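Local coordinates for protein Sqt1 (PDB 4ZOY) that probably acts as a dedicated chaperone that captures a nascent ribosomal protein during its synthesis, using a WD40-type beta-propeller, in ribosome biogenesis, at residues A[9-14]-A[79-84]; A[31-36]-A[48-53]; A[324-329]-A[361-366]; A[340-345]-A[352-357]. All blocks are in the same frame, centred on the assembly; numbering follows the deposited sequence.

Contact 1: A[9-14]-A[79-84]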
loop_
_atom_site.group_PDB
_atom_site.type_symbol
_atom_site.label_atom_id
_atom_site.label_comp_id
_atom_site.label_asym_id
_atom_site.label_seq_id
_atom_site.Cartn_x
_atom_site.Cartn_y
_atom_site.Cartn_z
ATOM N N ALA A 9 0.949 23.064 -0.931
ATOM C CA ALA A 9 2.228 22.974 -1.618
ATOM C C ALA A 9 2.104 21.959 -2.730
ATOM O O ALA A 9 1.170 21.156 -2.765
ATOM C CB ALA A 9 3.360 22.576 -0.666
ATOM N N TYR A 10 3.046 22.007 -3.659
ATOM C CA TYR A 10 3.030 21.090 -4.777
ATOM C C TYR A 10 4.430 20.836 -5.276
ATOM O O TYR A 10 5.368 21.581 -4.972
ATOM C CB TYR A 10 2.159 21.631 -5.915
ATOM C CG TYR A 10 2.763 22.816 -6.636
ATOM C CD1 TYR A 10 2.713 24.083 -6.086
ATOM C CD2 TYR A 10 3.367 22.660 -7.874
ATOM C CE1 TYR A 10 3.266 25.174 -6.749
ATOM C CE2 TYR A 10 3.913 23.741 -8.544
ATOM C CZ TYR A 10 3.860 24.993 -7.971
ATOM O OH TYR A 10 4.411 26.072 -8.636
ATOM N N PHE A 11 4.572 19.760 -6.037
ATOM C CA PHE A 11 5.813 19.487 -6.737
ATOM C C PHE A 11 5.470 19.005 -8.129
ATOM O O PHE A 11 4.751 18.018 -8.289
ATOM C CB PHE A 11 6.653 18.454 -5.992
ATOM C CG PHE A 11 7.849 17.987 -6.763
ATOM C CD1 PHE A 11 8.874 18.868 -7.075
ATOM C CD2 PHE A 11 7.954 16.669 -7.175
ATOM C CE1 PHE A 11 9.979 18.436 -7.793
ATOM C CE2 PHE A 11 9.055 16.232 -7.886
ATOM C CZ PHE A 11 10.074 17.116 -8.193
ATOM N N ASP A 12 5.964 19.706 -9.147
ATOM C CA ASP A 12 5.599 19.380 -10.515
ATOM C C ASP A 12 6.778 18.866 -11.342
ATOM O O ASP A 12 6.689 18.817 -12.570
ATOM C CB ASP A 12 4.976 20.605 -11.196
ATOM C CG ASP A 12 5.979 21.721 -11.401
ATOM O OD1 ASP A 12 6.757 22.002 -10.466
ATOM O OD2 ASP A 12 6.002 22.301 -12.507
ATOM N N GLY A 13 7.857 18.454 -10.676
ATOM C CA GLY A 13 9.054 17.993 -11.367
ATOM C C GLY A 13 8.924 16.748 -12.231
ATOM O O GLY A 13 9.600 16.620 -13.250
ATOM N N HIS A 14 8.075 15.807 -11.832
ATOM C CA HIS A 14 7.867 14.616 -12.656
ATOM C C HIS A 14 7.312 15.002 -14.021
ATOM O O HIS A 14 6.449 15.866 -14.122
ATOM C CB HIS A 14 6.912 13.633 -11.968
ATOM C CG HIS A 14 7.461 13.026 -10.716
ATOM N ND1 HIS A 14 8.241 11.887 -10.725
ATOM C CD2 HIS A 14 7.332 13.382 -9.416
ATOM C CE1 HIS A 14 8.574 11.574 -9.486
ATOM N NE2 HIS A 14 8.031 12.463 -8.670
ATOM N N LEU A 79 7.649 23.019 -4.191
ATOM C CA LEU A 79 8.683 22.293 -3.451
ATOM C C LEU A 79 9.919 22.017 -4.287
ATOM O O LEU A 79 9.817 21.738 -5.474
ATOM C CB LEU A 79 8.134 20.964 -2.929
ATOM C CG LEU A 79 6.985 21.072 -1.932
ATOM C CD1 LEU A 79 6.368 19.692 -1.717
ATOM C CD2 LEU A 79 7.470 21.666 -0.617
ATOM N N ASN A 80 11.083 22.070 -3.650
ATOM C CA ASN A 80 12.328 21.722 -4.319
ATOM C C ASN A 80 12.911 20.433 -3.757
ATOM O O ASN A 80 13.065 20.297 -2.546
ATOM C CB ASN A 80 13.343 22.862 -4.196
ATOM C CG ASN A 80 12.828 24.159 -4.789
ATOM O OD1 ASN A 80 12.643 24.268 -6.000
ATOM N ND2 ASN A 80 12.594 25.149 -3.938
ATOM N N PRO A 81 13.234 19.479 -4.640
ATOM C CA PRO A 81 13.722 18.180 -4.160
ATOM C C PRO A 81 15.049 18.270 -3.428
ATOM O O PRO A 81 15.878 19.135 -3.726
ATOM C CB PRO A 81 13.882 17.361 -5.443
ATOM C CG PRO A 81 13.058 18.055 -6.464
ATOM C CD PRO A 81 13.096 19.511 -6.103
ATOM N N ILE A 82 15.252 17.375 -2.471
ATOM C CA ILE A 82 16.535 17.295 -1.787
ATOM C C ILE A 82 17.382 16.143 -2.320
ATOM O O ILE A 82 18.553 16.010 -1.967
ATOM C CB ILE A 82 16.355 17.147 -0.269
ATOM C CG1 ILE A 82 15.728 15.796 0.071
ATOM C CG2 ILE A 82 15.518 18.299 0.287
ATOM C CD1 ILE A 82 15.494 15.611 1.540
ATOM N N PHE A 83 16.792 15.318 -3.179
ATOM C CA PHE A 83 17.515 14.211 -3.799
ATOM C C PHE A 83 16.801 13.766 -5.059
ATOM O O PHE A 83 15.580 13.891 -5.162
ATOM C CB PHE A 83 17.658 13.029 -2.832
ATOM C CG PHE A 83 18.589 11.952 -3.322
ATOM C CD1 PHE A 83 19.953 12.191 -3.426
ATOM C CD2 PHE A 83 18.105 10.697 -3.670
ATOM C CE1 PHE A 83 20.816 11.203 -3.870
ATOM C CE2 PHE A 83 18.961 9.702 -4.114
ATOM C CZ PHE A 83 20.323 9.958 -4.216
ATOM N N GLU A 84 17.566 13.253 -6.018
ATOM C CA GLU A 84 17.007 12.734 -7.257
ATOM C C GLU A 84 17.348 11.263 -7.405
ATOM O O GLU A 84 18.489 10.852 -7.179
ATOM C CB GLU A 84 17.525 13.519 -8.467
ATOM C CG GLU A 84 17.066 14.964 -8.492
ATOM C CD GLU A 84 17.387 15.660 -9.803
ATOM O OE1 GLU A 84 17.514 14.970 -10.834
ATOM O OE2 GLU A 84 17.489 16.903 -9.794
HETATM O O HOH W 1 7.788 22.144 -7.546
#
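Phe11 and Pro81 form the apolar centre of this contact, where the N-terminal strand 9-11, outermost in the last blade of a WD40 beta-propeller in the manner of a velcro closure, meets the connection that leads to strand 83-85 of the first blade. The two side chains cross at about a right angle, with Phe11 CE1 3.4 Å from Pro81 CG. CG of Phe11 stands anti to the backbone N (chi1 172°), beside the carbonyl carbon, and from there the ring's CE1 and CZ meet Pro81 CG. The backbone N of Gly13 sits over the centre of one ring face, 3.5 Å above the plane, and Tyr48 meets the ring edge-to-face.

Two residues earlier in the strand, Ala9 CB lies 4.1 Å from Leu79 CG, and both side chains also touch Val480 of the strand next to 9-11. Polar groups enter at the margin. Leu79 N donates to Tyr10 O over 2.8 Å, a nearly straight bond (164° at the hydrogen), while Leu79 O lies near the plane of the Phe11 ring, at its edge, 3.4 Å from CD1. One water completes the join, donating to Leu79 O at 2.9 Å and to Asp12 OD1 at 3.1 Å.

Contact 2: A[31-36]-A[48-53]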
loop_
_atom_site.group_PDB
_atom_site.type_symbol
_atom_site.label_atom_id
_atom_site.label_comp_id
_atom_site.label_asym_id
_atom_site.label_seq_id
_atom_site.Cartn_x
_atom_site.Cartn_y
_atom_site.Cartn_z
ATOM N N VAL A 31 9.576 12.558 2.173
ATOM C CA VAL A 31 8.730 11.782 1.282
ATOM C C VAL A 31 9.422 11.588 -0.062
ATOM O O VAL A 31 9.994 12.531 -0.605
ATOM C CB VAL A 31 7.372 12.476 1.076
ATOM C CG1 VAL A 31 6.542 11.749 0.053
ATOM C CG2 VAL A 31 6.623 12.583 2.398
ATOM N N ALA A 32 9.380 10.364 -0.581
ATOM C CA ALA A 32 9.913 10.044 -1.898
ATOM C C ALA A 32 8.782 9.780 -2.883
ATOM O O ALA A 32 7.790 9.137 -2.541
ATOM C CB ALA A 32 10.840 8.839 -1.821
ATOM N N THR A 33 8.934 10.272 -4.111
ATOM C CA THR A 33 7.930 10.072 -5.146
ATOM C C THR A 33 8.596 9.522 -6.394
ATOM O O THR A 33 9.760 9.787 -6.643
ATOM C CB THR A 33 7.166 11.383 -5.465
ATOM O OG1 THR A 33 8.094 12.389 -5.889
ATOM C CG2 THR A 33 6.436 11.877 -4.228
ATOM N N GLY A 34 7.867 8.741 -7.174
ATOM C CA GLY A 34 8.481 8.054 -8.292
ATOM C C GLY A 34 7.491 7.758 -9.400
ATOM O O GLY A 34 6.323 7.443 -9.160
ATOM N N GLY A 35 7.954 7.844 -10.642
ATOM C CA GLY A 35 7.072 7.492 -11.732
ATOM C C GLY A 35 7.720 7.442 -13.097
ATOM O O GLY A 35 8.898 7.065 -13.245
ATOM N N SER A 36 6.918 7.832 -14.081
ATOM C CA SER A 36 7.272 7.749 -15.494
ATOM C C SER A 36 7.635 9.124 -16.029
ATOM O O SER A 36 7.025 10.119 -15.648
ATOM C CB SER A 36 6.106 7.160 -16.280
ATOM O OG SER A 36 6.301 7.327 -17.685
ATOM N N TYR A 48 12.124 11.362 -6.843
ATOM C CA TYR A 48 12.593 12.506 -6.087
ATOM C C TYR A 48 12.385 12.280 -4.603
ATOM O O TYR A 48 11.475 11.546 -4.202
ATOM C CB TYR A 48 11.864 13.780 -6.515
ATOM C CG TYR A 48 12.166 14.233 -7.919
ATOM C CD1 TYR A 48 13.306 14.984 -8.191
ATOM C CD2 TYR A 48 11.313 13.923 -8.968
ATOM C CE1 TYR A 48 13.587 15.408 -9.482
ATOM C CE2 TYR A 48 11.583 14.344 -10.266
ATOM C CZ TYR A 48 12.723 15.086 -10.508
ATOM O OH TYR A 48 13.000 15.510 -11.790
ATOM N N VAL A 49 13.221 12.901 -3.782
ATOM C CA VAL A 49 12.935 12.978 -2.363
ATOM C C VAL A 49 12.605 14.419 -2.026
ATOM O O VAL A 49 13.315 15.341 -2.439
ATOM C CB VAL A 49 14.101 12.486 -1.494
ATOM C CG1 VAL A 49 13.709 12.549 -0.021
ATOM C CG2 VAL A 49 14.488 11.070 -1.894
ATOM N N LEU A 50 11.520 14.608 -1.288
ATOM C CA LEU A 50 11.039 15.933 -0.934
ATOM C C LEU A 50 11.073 16.130 0.566
ATOM O O LEU A 50 10.987 15.160 1.322
ATOM C CB LEU A 50 9.616 16.142 -1.441
ATOM C CG LEU A 50 9.354 15.802 -2.905
ATOM C CD1 LEU A 50 7.876 15.826 -3.208
ATOM C CD2 LEU A 50 10.084 16.781 -3.816
ATOM N N ASP A 51 11.206 17.387 0.984
ATOM C CA ASP A 51 11.064 17.784 2.378
ATOM C C ASP A 51 9.842 18.687 2.495
ATOM O O ASP A 51 9.891 19.868 2.143
ATOM C CB ASP A 51 12.322 18.503 2.877
ATOM C CG ASP A 51 12.294 18.768 4.371
ATOM O OD1 ASP A 51 11.202 18.732 4.972
ATOM O OD2 ASP A 51 13.373 19.020 4.946
ATOM N N ILE A 52 8.753 18.122 3.002
ATOM C CA ILE A 52 7.443 18.766 2.999
ATOM C C ILE A 52 7.338 19.826 4.118
ATOM O O ILE A 52 6.418 20.645 4.140
ATOM C CB ILE A 52 6.325 17.666 3.097
ATOM C CG1 ILE A 52 5.897 17.212 1.697
ATOM C CG2 ILE A 52 5.079 18.128 3.839
ATOM C CD1 ILE A 52 6.983 16.613 0.867
ATOM N N SER A 53 8.317 19.856 5.014
ATOM C CA SER A 53 8.305 20.849 6.087
ATOM C C SER A 53 8.441 22.269 5.526
ATOM O O SER A 53 8.141 23.246 6.206
ATOM C CB SER A 53 9.418 20.571 7.095
ATOM O OG SER A 53 10.690 20.848 6.542
#
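Val31 and Leu50 face each other as an antiparallel hydrogen-bonded pair, and their two amides and two carbonyls satisfy one another: Leu50 N gives a short bond of 2.7 Å to Val31 O, and Val31 N a longer one of 3.1 Å to Leu50 O. Two residues on, the pair Thr33 and Tyr48 repeats the pattern, Thr33 N reaching Tyr48 O and Tyr48 N reaching Thr33 O, each at 2.8 Å. Between them Ala32 and Val49 make a non-hydrogen-bonded pair whose CA atoms come within 4.2 Å; their backbone polar groups turn outward, to Ala22 on one flank and to Ile82 and Phe83 on the other. Tyr48 O also receives a CA-H...O contact from Ala32 CA at 3.2 Å.

The side chain of Thr33 has its own partner. Its OG1 takes the crowded position between backbone N and carbonyl carbon (chi1 58°) and is hydrogen-bonded to His14 NE2. Beyond the paired residues, Ile52 CD1 packs 4.2 Å from Val31 CB, on the face shared with Leu50 and Thr33. Asp51 OD1 closes an Asx turn: Ser53 N and Ser53 OG reach it from the same face of its carboxylate, and Asn29 ND2 is a further partner. Such a regular ladder belongs to the hairpin of the two middle strands in a four-stranded propeller blade, and the link from Thr33 to a histidine ahead of the inner strand recalls the hydrogen-bond network of WD40 repeats.

Contact 3: A[324-329]-A[361-366]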
loop_
_atom_site.group_PDB
_atom_site.type_symbol
_atom_site.label_atom_id
_atom_site.label_comp_id
_atom_site.label_asym_id
_atom_site.label_seq_id
_atom_site.Cartn_x
_atom_site.Cartn_y
_atom_site.Cartn_z
ATOM N N LEU A 324 -17.536 -12.316 0.407
ATOM C CA LEU A 324 -18.256 -11.086 0.163
ATOM C C LEU A 324 -18.326 -10.545 -1.236
ATOM O O LEU A 324 -17.386 -10.464 -1.929
ATOM C CB LEU A 324 -17.728 -9.941 1.051
ATOM C CG LEU A 324 -17.384 -10.281 2.491
ATOM C CD1 LEU A 324 -16.502 -9.223 3.129
ATOM C CD2 LEU A 324 -18.638 -10.396 3.289
ATOM N N GLN A 325 -19.505 -10.059 -1.574
ATOM C CA GLN A 325 -19.714 -9.459 -2.862
ATOM C C GLN A 325 -20.905 -8.565 -3.030
ATOM O O GLN A 325 -22.038 -8.978 -3.544
ATOM C CB GLN A 325 -19.745 -10.548 -3.952
ATOM C CG GLN A 325 -19.690 -10.070 -5.393
ATOM C CD GLN A 325 -19.829 -11.177 -6.421
ATOM O OE1 GLN A 325 -20.287 -12.255 -6.145
ATOM N NE2 GLN A 325 -19.406 -10.899 -7.608
ATOM N N ILE A 326 -20.576 -7.394 -2.478
ATOM C CA ILE A 326 -21.433 -6.240 -2.387
ATOM C C ILE A 326 -21.108 -5.253 -3.453
ATOM O O ILE A 326 -21.886 -4.643 -3.931
ATOM C CB ILE A 326 -21.192 -5.513 -1.028
ATOM C CG1 ILE A 326 -21.550 -6.383 0.158
ATOM C CG2 ILE A 326 -21.928 -4.187 -0.934
ATOM C CD1 ILE A 326 -22.986 -6.855 0.200
ATOM N N GLN A 327 -19.882 -5.073 -3.770
ATOM C CA GLN A 327 -19.505 -4.157 -4.833
ATOM C C GLN A 327 -19.486 -4.862 -6.183
ATOM O O GLN A 327 -19.676 -6.076 -6.251
ATOM C CB GLN A 327 -18.151 -3.531 -4.493
ATOM C CG GLN A 327 -18.231 -2.753 -3.200
ATOM C CD GLN A 327 -16.902 -2.651 -2.488
ATOM O OE1 GLN A 327 -16.426 -3.623 -1.913
ATOM N NE2 GLN A 327 -16.302 -1.461 -2.509
ATOM N N SER A 328 -19.273 -4.111 -7.262
ATOM C CA SER A 328 -19.551 -4.657 -8.596
ATOM C C SER A 328 -18.331 -4.806 -9.494
ATOM O O SER A 328 -18.433 -5.346 -10.593
ATOM C CB SER A 328 -20.595 -3.784 -9.310
ATOM O OG SER A 328 -20.058 -2.510 -9.651
ATOM N N ASP A 329 -17.178 -4.328 -9.044
ATOM C CA ASP A 329 -15.984 -4.372 -9.870
ATOM C C ASP A 329 -14.774 -4.579 -8.954
ATOM O O ASP A 329 -14.928 -4.603 -7.728
ATOM C CB ASP A 329 -15.864 -3.082 -10.702
ATOM C CG ASP A 329 -15.078 -3.264 -11.999
ATOM O OD1 ASP A 329 -14.279 -4.213 -12.134
ATOM O OD2 ASP A 329 -15.252 -2.412 -12.901
ATOM N N PHE A 361 -18.513 -10.464 9.188
ATOM C CA PHE A 361 -18.290 -9.530 8.091
ATOM C C PHE A 361 -19.615 -9.052 7.497
ATOM O O PHE A 361 -19.736 -8.816 6.280
ATOM C CB PHE A 361 -17.364 -10.157 7.050
ATOM C CG PHE A 361 -15.953 -10.307 7.550
ATOM C CD1 PHE A 361 -15.608 -11.366 8.371
ATOM C CD2 PHE A 361 -14.988 -9.357 7.237
ATOM C CE1 PHE A 361 -14.311 -11.486 8.873
ATOM C CE2 PHE A 361 -13.699 -9.467 7.727
ATOM C CZ PHE A 361 -13.360 -10.531 8.549
ATOM N N ALA A 362 -20.596 -8.869 8.379
ATOM C CA ALA A 362 -21.843 -8.212 7.993
ATOM C C ALA A 362 -21.545 -6.837 7.421
ATOM O O ALA A 362 -20.576 -6.179 7.809
ATOM C CB ALA A 362 -22.783 -8.083 9.180
ATOM N N LEU A 363 -22.383 -6.395 6.498
ATOM C CA LEU A 363 -22.200 -5.087 5.892
ATOM C C LEU A 363 -22.588 -3.976 6.850
ATOM O O LEU A 363 -23.710 -3.946 7.374
ATOM C CB LEU A 363 -23.019 -4.980 4.609
ATOM C CG LEU A 363 -22.944 -3.664 3.835
ATOM C CD1 LEU A 363 -21.522 -3.434 3.355
ATOM C CD2 LEU A 363 -23.884 -3.771 2.649
ATOM N N ARG A 364 -21.641 -3.082 7.116
ATOM C CA ARG A 364 -21.893 -1.925 7.962
ATOM C C ARG A 364 -22.378 -0.750 7.122
ATOM O O ARG A 364 -23.314 -0.055 7.484
ATOM C CB ARG A 364 -20.625 -1.538 8.726
ATOM C CG ARG A 364 -20.872 -0.583 9.874
ATOM C CD ARG A 364 -19.554 -0.114 10.488
ATOM N NE ARG A 364 -19.783 0.744 11.646
ATOM C CZ ARG A 364 -19.737 0.323 12.904
ATOM N NH1 ARG A 364 -19.453 -0.945 13.177
ATOM N NH2 ARG A 364 -19.966 1.171 13.895
ATOM N N ARG A 365 -21.721 -0.534 5.996
ATOM C CA ARG A 365 -22.068 0.578 5.131
ATOM C C ARG A 365 -21.523 0.358 3.736
ATOM O O ARG A 365 -20.389 -0.089 3.555
ATOM C CB ARG A 365 -21.528 1.894 5.698
ATOM C CG ARG A 365 -22.093 3.133 5.012
ATOM C CD ARG A 365 -21.957 4.361 5.897
ATOM N NE ARG A 365 -22.825 5.447 5.453
ATOM C CZ ARG A 365 -23.084 6.534 6.173
ATOM N NH1 ARG A 365 -22.537 6.680 7.376
ATOM N NH2 ARG A 365 -23.889 7.474 5.691
ATOM N N HIS A 366 -22.342 0.677 2.741
ATOM C CA HIS A 366 -21.925 0.667 1.353
ATOM C C HIS A 366 -21.935 2.112 0.876
ATOM O O HIS A 366 -22.999 2.691 0.644
ATOM C CB HIS A 366 -22.867 -0.206 0.517
ATOM C CG HIS A 366 -22.413 -0.422 -0.894
ATOM N ND1 HIS A 366 -23.212 -1.036 -1.835
ATOM C CD2 HIS A 366 -21.246 -0.135 -1.521
ATOM C CE1 HIS A 366 -22.564 -1.102 -2.984
ATOM N NE2 HIS A 366 -21.365 -0.569 -2.820
#
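Ile326 lays its CG2 methyl over one face of the His366 imidazole, a CH-pi contact 3.7 Å from the ring centroid and 18° off the ring normal. The methyl is offset toward the rim, with ND1 its closest ring atom at 3.5 Å. CG of His366 stands anti to its backbone N (chi1 -172°), and the two side chains slide past each other in opposite directions. Gln327 adds its CG, 3.8 Å from His366 NE2, its amide plane turned 79° from the ring. An alanine in place of His366 would probably leave the Ile326 methyl without its aromatic cover and open a gap beside Gln327 CG.

The other branch of Ile326 ends in CD1, 4.0 Å from Leu363 CD2. At the far end Leu324 crosses Phe361 at about a right angle, CD2 lying 4.0 Å from Phe361 CB and 3.6 Å from Phe361 O.

In the next shell, Phe355 supports Leu324, Ile326 and Leu363 alike. The amide NE2 of Gln327 is held by Ala345 O and Ser351 OG. A classic beta bulge at Arg364 and Arg365, both facing Val354, interrupts the regular pairing just before His366. Segment 324-329 runs from the outermost strand of one blade to the inner strand of the next, with Gln327 in the place His14 takes before strand 18-23: the interblade crossover of a WD40 propeller, packed on the outer strand 362-367.

Contact 4: A[340-345]-A[352-357]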
loop_
_atom_site.group_PDB
_atom_site.type_symbol
_atom_site.label_atom_id
_atom_site.label_comp_id
_atom_site.label_asym_id
_atom_site.label_seq_id
_atom_site.Cartn_x
_atom_site.Cartn_y
_atom_site.Cartn_z
ATOM N N ALA A 340 -10.577 -0.655 15.372
ATOM C CA ALA A 340 -12.017 -0.878 15.347
ATOM C C ALA A 340 -12.262 -2.170 14.580
ATOM O O ALA A 340 -11.455 -2.546 13.734
ATOM C CB ALA A 340 -12.744 0.295 14.698
ATOM N N PRO A 341 -13.368 -2.869 14.884
ATOM C CA PRO A 341 -13.590 -4.178 14.262
ATOM C C PRO A 341 -14.232 -4.044 12.891
ATOM O O PRO A 341 -15.365 -4.484 12.671
ATOM C CB PRO A 341 -14.519 -4.873 15.253
ATOM C CG PRO A 341 -15.306 -3.760 15.850
ATOM C CD PRO A 341 -14.346 -2.592 15.952
ATOM N N ILE A 342 -13.512 -3.400 11.982
ATOM C CA ILE A 342 -14.041 -3.188 10.640
ATOM C C ILE A 342 -12.987 -3.397 9.566
ATOM O O ILE A 342 -11.779 -3.255 9.802
ATOM C CB ILE A 342 -14.651 -1.767 10.460
ATOM C CG1 ILE A 342 -13.603 -0.682 10.738
ATOM C CG2 ILE A 342 -15.897 -1.574 11.352
ATOM C CD1 ILE A 342 -14.130 0.736 10.527
ATOM N N LEU A 343 -13.473 -3.742 8.375
ATOM C CA LEU A 343 -12.672 -3.898 7.174
ATOM C C LEU A 343 -13.261 -2.998 6.103
ATOM O O LEU A 343 -14.476 -3.027 5.884
ATOM C CB LEU A 343 -12.688 -5.355 6.702
ATOM C CG LEU A 343 -12.116 -5.655 5.313
ATOM C CD1 LEU A 343 -10.589 -5.507 5.288
ATOM C CD2 LEU A 343 -12.551 -7.047 4.828
ATOM N N ALA A 344 -12.417 -2.195 5.452
ATOM C CA ALA A 344 -12.840 -1.324 4.350
ATOM C C ALA A 344 -12.303 -1.821 3.019
ATOM O O ALA A 344 -11.155 -2.259 2.919
ATOM C CB ALA A 344 -12.368 0.110 4.597
ATOM N N ALA A 345 -13.128 -1.725 1.978
ATOM C CA ALA A 345 -12.769 -2.188 0.645
ATOM C C ALA A 345 -13.099 -1.119 -0.395
ATOM O O ALA A 345 -14.225 -0.623 -0.432
ATOM C CB ALA A 345 -13.506 -3.478 0.319
ATOM N N ILE A 352 -16.909 2.444 -1.667
ATOM C CA ILE A 352 -16.206 1.857 -0.545
ATOM C C ILE A 352 -17.243 1.057 0.213
ATOM O O ILE A 352 -18.374 1.504 0.371
ATOM C CB ILE A 352 -15.571 2.924 0.359
ATOM C CG1 ILE A 352 -14.515 3.717 -0.427
ATOM C CG2 ILE A 352 -14.994 2.294 1.643
ATOM C CD1 ILE A 352 -14.030 4.954 0.300
ATOM N N ALA A 353 -16.866 -0.134 0.669
ATOM C CA ALA A 353 -17.735 -0.932 1.517
ATOM C C ALA A 353 -17.039 -1.225 2.840
ATOM O O ALA A 353 -15.825 -1.415 2.889
ATOM C CB ALA A 353 -18.136 -2.215 0.807
ATOM N N VAL A 354 -17.814 -1.211 3.913
ATOM C CA VAL A 354 -17.293 -1.391 5.259
ATOM C C VAL A 354 -17.988 -2.589 5.876
ATOM O O VAL A 354 -19.220 -2.658 5.883
ATOM C CB VAL A 354 -17.516 -0.137 6.121
ATOM C CG1 VAL A 354 -16.902 -0.301 7.517
ATOM C CG2 VAL A 354 -16.937 1.087 5.422
ATOM N N PHE A 355 -17.194 -3.524 6.389
ATOM C CA PHE A 355 -17.727 -4.762 6.970
ATOM C C PHE A 355 -17.343 -4.889 8.445
ATOM O O PHE A 355 -16.241 -4.494 8.845
ATOM C CB PHE A 355 -17.199 -5.970 6.196
ATOM C CG PHE A 355 -17.478 -5.915 4.726
ATOM C CD1 PHE A 355 -18.673 -6.408 4.227
ATOM C CD2 PHE A 355 -16.549 -5.376 3.836
ATOM C CE1 PHE A 355 -18.946 -6.370 2.873
ATOM C CE2 PHE A 355 -16.821 -5.322 2.474
ATOM C CZ PHE A 355 -18.020 -5.824 1.987
ATOM N N ASP A 356 -18.240 -5.465 9.240
ATOM C CA ASP A 356 -18.007 -5.676 10.672
ATOM C C ASP A 356 -17.320 -7.020 10.935
ATOM O O ASP A 356 -17.931 -8.084 10.819
ATOM C CB ASP A 356 -19.334 -5.587 11.426
ATOM C CG ASP A 356 -19.722 -4.152 11.785
ATOM O OD1 ASP A 356 -18.996 -3.203 11.402
ATOM O OD2 ASP A 356 -20.756 -3.977 12.464
ATOM N N THR A 357 -16.036 -6.970 11.277
ATOM C CA THR A 357 -15.220 -8.172 11.364
ATOM C C THR A 357 -15.591 -9.058 12.550
ATOM O O THR A 357 -15.234 -10.229 12.562
ATOM C CB THR A 357 -13.722 -7.815 11.452
ATOM O OG1 THR A 357 -13.468 -7.113 12.677
ATOM C CG2 THR A 357 -13.319 -6.927 10.280
#
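Thr357 leans over segment 340-345 where the hairpin of strands 342-347 and 352-356 runs out. Its CG2, anti to the carbonyl carbon while OG1 sits between that carbon and the backbone N (chi1 65°), packs 3.6 Å from Ile342 C and 4.0 Å from Leu343 CB. Thr357 N donates to Pro341 O at 2.9 Å, from 52° above the carbonyl plane, and four further backbone bonds continue the ladder. An alanine here would probably open a gap above Leu343 CB, with CG2 and OG1 gone, although the backbone bond could remain.

On the face bearing Ile342, Ala344, Val354 and Asp356, Ile342 places CG1 between backbone N and carbonyl carbon (chi1 59°) and CG2 anti to the latter. That turns CG2 to Asp356 OD1, 3.5 Å away, while CB meets Val354 CG1 at 4.0 Å. Leu343, Ala345, Ala353 and Phe355 occupy the reverse face. There Phe355 CD2 lies 3.7 Å from Leu343 O, and Ala345 CB approaches the edge of the ring at CE2, 4.4 Å off.

The carboxylate of Asp356 is answered by two arginines, OD2 bridging to Arg359 and OD1 to Arg364. The chemistry therefore changes along the hairpin: apolar side chains, from alanine to phenylalanine, cover most of both faces of the paired strands, whereas the end by Asp356 carries a buried carboxylate with a salt bridge from each oxygen, which would probably stabilise its negative charge and help to fix the turn leading to strand 362-367.

Overall arrangement
From the N terminus, segment 9-14 opens contact 1, which closes only at 79-84; within that span contact 2 closes a much shorter loop between 31-36 and 48-53. The two touch, and together they tie the last blade, to which strand 9-11 belongs, to the first. Much later the scheme recurs in series: contact 3 spans 324-329 to 361-366 and encloses the hairpin of contact 4, with centres about 9 Å apart, both bearing on one blade. No spans cross. Contacts 1 and 3, on opposite sides of the chain's centre, have centres about 39 Å apart, so the pairs secure distant blades of the eight-bladed propeller.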